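Side-chain contact in DyP-type peroxidase (Pleurotus ostreatus PC15, PDB 6FSK), which probably uses a bound heme b to reduce hydrogen peroxide while oxidising dyes and Mn(II): residues Q247-P250 with E251-F255. The protein carries 1 engineered substitution. Numbering follows the deposited sequence.
Sequences QMVP and EFDDF. With HEM (protoporphyrin IX containing Fe), chain C.
E251 folds back over M248 in the first turn of helix 249-258. Its CB lies 3.6 Å from M248 O. With CG beside the backbone N (chi1 -67°) and a bend at chi2 (85°), the carboxylate returns toward the start of the helix. There E251 CD rests 3.8 Å from M248 CB. E251 OE1 sits 3.5 Å from M248 CB and equally close to CD of the P250 ring. The other oxygen, E251 OE2, is 3.7 Å from M248 CE, because the methionine chain curls at chi2 and chi3 toward the acid. OE1 also takes part in a hydrogen bond with T374 OG1, which helps fix the carboxylate.

M248 is the N-cap residue. Its O accepts a hydrogen bond from F252 N (3.0 Å), and V249 O and P250 O accept likewise from D253 N and D254 N. P250 suits this first turn, where its missing N-H costs no helical bond. In the C-terminal part of the DyP fold, M248 joins sheet strand 238-247 to this helix.

At the strand end, the extended side chain of Q247 reaches the heme. Q247 OE1 is 3.6 Å from the heme vinyl atom CBB, and NE2 is hydrogen-bonded to E185 OE2. Replacing this glutamine by an alanine is likely to leave E185 without its amide partner and open a gap beside the vinyl group. F252 turns away from E251, its ring edge-to-face with F461.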
loop_
_atom_site.group_PDB
_atom_site.type_symbol
_atom_site.label_atom_id
_atom_site.label_comp_id
_atom_site.label_asym_id
_atom_site.label_seq_id
_atom_site.Cartn_x
_atom_site.Cartn_y
_atom_site.Cartn_z
ATOM N N GLN A 247 10.617 -0.073 8.990
ATOM C CA GLN A 247 9.908 -0.257 10.247
ATOM C C GLN A 247 10.898 -0.421 11.400
ATOM O O GLN A 247 11.876 -1.141 11.295
ATOM C CB GLN A 247 9.022 -1.467 10.144
ATOM C CG GLN A 247 7.872 -1.206 9.140
ATOM C CD GLN A 247 7.079 -2.455 8.901
ATOM O OE1 GLN A 247 7.048 -2.931 7.803
ATOM N NE2 GLN A 247 6.321 -2.905 9.832
ATOM N N MET A 248 10.556 0.180 12.517
ATOM C CA MET A 248 11.325 0.160 13.735
ATOM C C MET A 248 10.680 -0.814 14.733
ATOM O O MET A 248 9.882 -0.416 15.574
ATOM C CB MET A 248 11.411 1.621 14.255
ATOM C CG MET A 248 11.852 2.639 13.200
ATOM S SD MET A 248 13.429 2.275 12.435
ATOM C CE MET A 248 14.453 2.750 13.773
ATOM N N VAL A 249 10.991 -2.100 14.568
ATOM C CA VAL A 249 10.300 -3.182 15.228
ATOM C C VAL A 249 10.541 -3.253 16.714
ATOM O O VAL A 249 9.589 -3.296 17.481
ATOM C CB VAL A 249 10.408 -4.514 14.470
ATOM C CG1 VAL A 249 9.594 -5.595 15.122
ATOM C CG2 VAL A 249 9.927 -4.277 13.061
ATOM N N PRO A 250 11.796 -3.353 17.114
ATOM C CA PRO A 250 12.081 -3.347 18.565
ATOM C C PRO A 250 11.503 -2.124 19.282
ATOM O O PRO A 250 10.996 -2.216 20.418
ATOM C CB PRO A 250 13.632 -3.358 18.661
ATOM C CG PRO A 250 14.050 -3.967 17.322
ATOM C CD PRO A 250 13.001 -3.483 16.300
ATOM N N GLU A 251 11.540 -0.981 18.622
ATOM C CA GLU A 251 11.020 0.273 19.138
ATOM C C GLU A 251 9.534 0.191 19.331
ATOM O O GLU A 251 8.987 0.596 20.364
ATOM C CB GLU A 251 11.417 1.464 18.238
ATOM C CG GLU A 251 12.887 1.784 18.215
ATOM C CD GLU A 251 13.739 0.988 17.237
ATOM O OE1 GLU A 251 13.293 -0.017 16.646
ATOM O OE2 GLU A 251 14.948 1.370 17.135
ATOM N N PHE A 252 8.831 -0.337 18.378
ATOM C CA PHE A 252 7.387 -0.540 18.506
ATOM C C PHE A 252 7.077 -1.516 19.627
ATOM O O PHE A 252 6.151 -1.248 20.489
ATOM C CB PHE A 252 6.823 -0.968 17.151
ATOM C CG PHE A 252 5.343 -1.253 17.126
ATOM C CD1 PHE A 252 4.453 -0.205 17.090
ATOM C CD2 PHE A 252 4.896 -2.567 17.176
ATOM C CE1 PHE A 252 3.072 -0.496 17.060
ATOM C CE2 PHE A 252 3.571 -2.831 17.107
ATOM C CZ PHE A 252 2.708 -1.801 17.007
ATOM N N ASP A 253 7.796 -2.609 19.688
ATOM C CA ASP A 253 7.588 -3.602 20.747
ATOM C C ASP A 253 7.843 -2.959 22.141
ATOM O O ASP A 253 7.054 -3.183 23.049
ATOM C CB ASP A 253 8.481 -4.796 20.591
ATOM C CG ASP A 253 8.116 -5.712 19.419
ATOM O OD1 ASP A 253 7.048 -5.678 18.859
ATOM O OD2 ASP A 253 9.057 -6.493 19.102
ATOM N N ASP A 254 8.870 -2.186 22.267
ATOM C CA ASP A 254 9.194 -1.406 23.531
ATOM C C ASP A 254 8.056 -0.433 23.918
ATOM O O ASP A 254 7.551 -0.422 25.087
ATOM C CB ASP A 254 10.546 -0.754 23.333
ATOM C CG ASP A 254 11.038 0.050 24.487
ATOM O OD1 ASP A 254 10.529 -0.090 25.639
ATOM O OD2 ASP A 254 11.982 0.835 24.295
ATOM N N PHE A 255 7.583 0.342 22.926
ATOM C CA PHE A 255 6.399 1.144 23.107
ATOM C C PHE A 255 5.243 0.394 23.707
ATOM O O PHE A 255 4.637 0.818 24.692
ATOM C CB PHE A 255 6.024 1.781 21.774
ATOM C CG PHE A 255 4.759 2.544 21.837
ATOM C CD1 PHE A 255 4.729 3.732 22.558
ATOM C CD2 PHE A 255 3.607 2.046 21.270
ATOM C CE1 PHE A 255 3.542 4.466 22.634
ATOM C CE2 PHE A 255 2.387 2.802 21.364
ATOM C CZ PHE A 255 2.404 3.977 22.033
HETATM C CHA HEM C . -4.508 -2.439 6.231
HETATM C CHB HEM C . -0.070 -2.610 8.107
HETATM C CHC HEM C . 1.144 1.192 5.415
HETATM C CHD HEM C . -3.393 1.572 3.755
HETATM C C1A HEM C . -3.415 -2.857 6.993
HETATM C C2A HEM C . -3.386 -3.973 7.885
HETATM C C3A HEM C . -2.140 -4.056 8.373
HETATM C C4A HEM C . -1.421 -2.939 7.842
HETATM C CMA HEM C . -1.644 -5.024 9.392
HETATM C CAA HEM C . -4.579 -4.857 8.216
HETATM C CBA HEM C . -4.769 -6.125 7.395
HETATM C CGA HEM C . -5.185 -5.847 5.975
HETATM O O1A HEM C . -6.343 -5.509 5.720
HETATM O O2A HEM C . -4.324 -6.001 5.072
HETATM C C1B HEM C . 0.692 -1.577 7.554
HETATM C C2B HEM C . 2.045 -1.337 7.771
HETATM C C3B HEM C . 2.443 -0.289 7.002
HETATM C C4B HEM C . 1.222 0.135 6.302
HETATM C CMB HEM C . 2.932 -2.084 8.736
HETATM C CAB HEM C . 3.729 0.422 6.828
HETATM C CBB HEM C . 4.893 -0.119 7.116
HETATM C C1C HEM C . 0.060 1.721 4.783
HETATM C C2C HEM C . -0.036 2.871 3.987
HETATM C C3C HEM C . -1.312 3.020 3.527
HETATM C C4C HEM C . -2.038 1.868 4.004
HETATM C CMC HEM C . 1.131 3.771 3.681
HETATM C CAC HEM C . -1.987 4.083 2.733
HETATM C CBC HEM C . -1.588 5.371 2.716
HETATM C C1D HEM C . -4.039 0.443 4.267
HETATM C C2D HEM C . -5.422 0.102 3.813
HETATM C C3D HEM C . -5.706 -1.072 4.497
HETATM C C4D HEM C . -4.557 -1.331 5.350
HETATM C CMD HEM C . -6.275 0.800 2.832
HETATM C CAD HEM C . -7.007 -1.866 4.489
HETATM C CBD HEM C . -8.023 -1.342 5.454
HETATM C CGD HEM C . -9.339 -2.068 5.325
HETATM O O1D HEM C . -9.790 -2.488 6.419
HETATM O O2D HEM C . -9.813 -2.297 4.231
HETATM N NA HEM C . -2.221 -2.134 7.039
HETATM N NB HEM C . 0.179 -0.633 6.729
HETATM N NC HEM C . -1.243 1.178 4.886
HETATM N ND HEM C . -3.617 -0.388 5.221
HETATM FE FE HEM C . -1.761 -0.459 6.032
#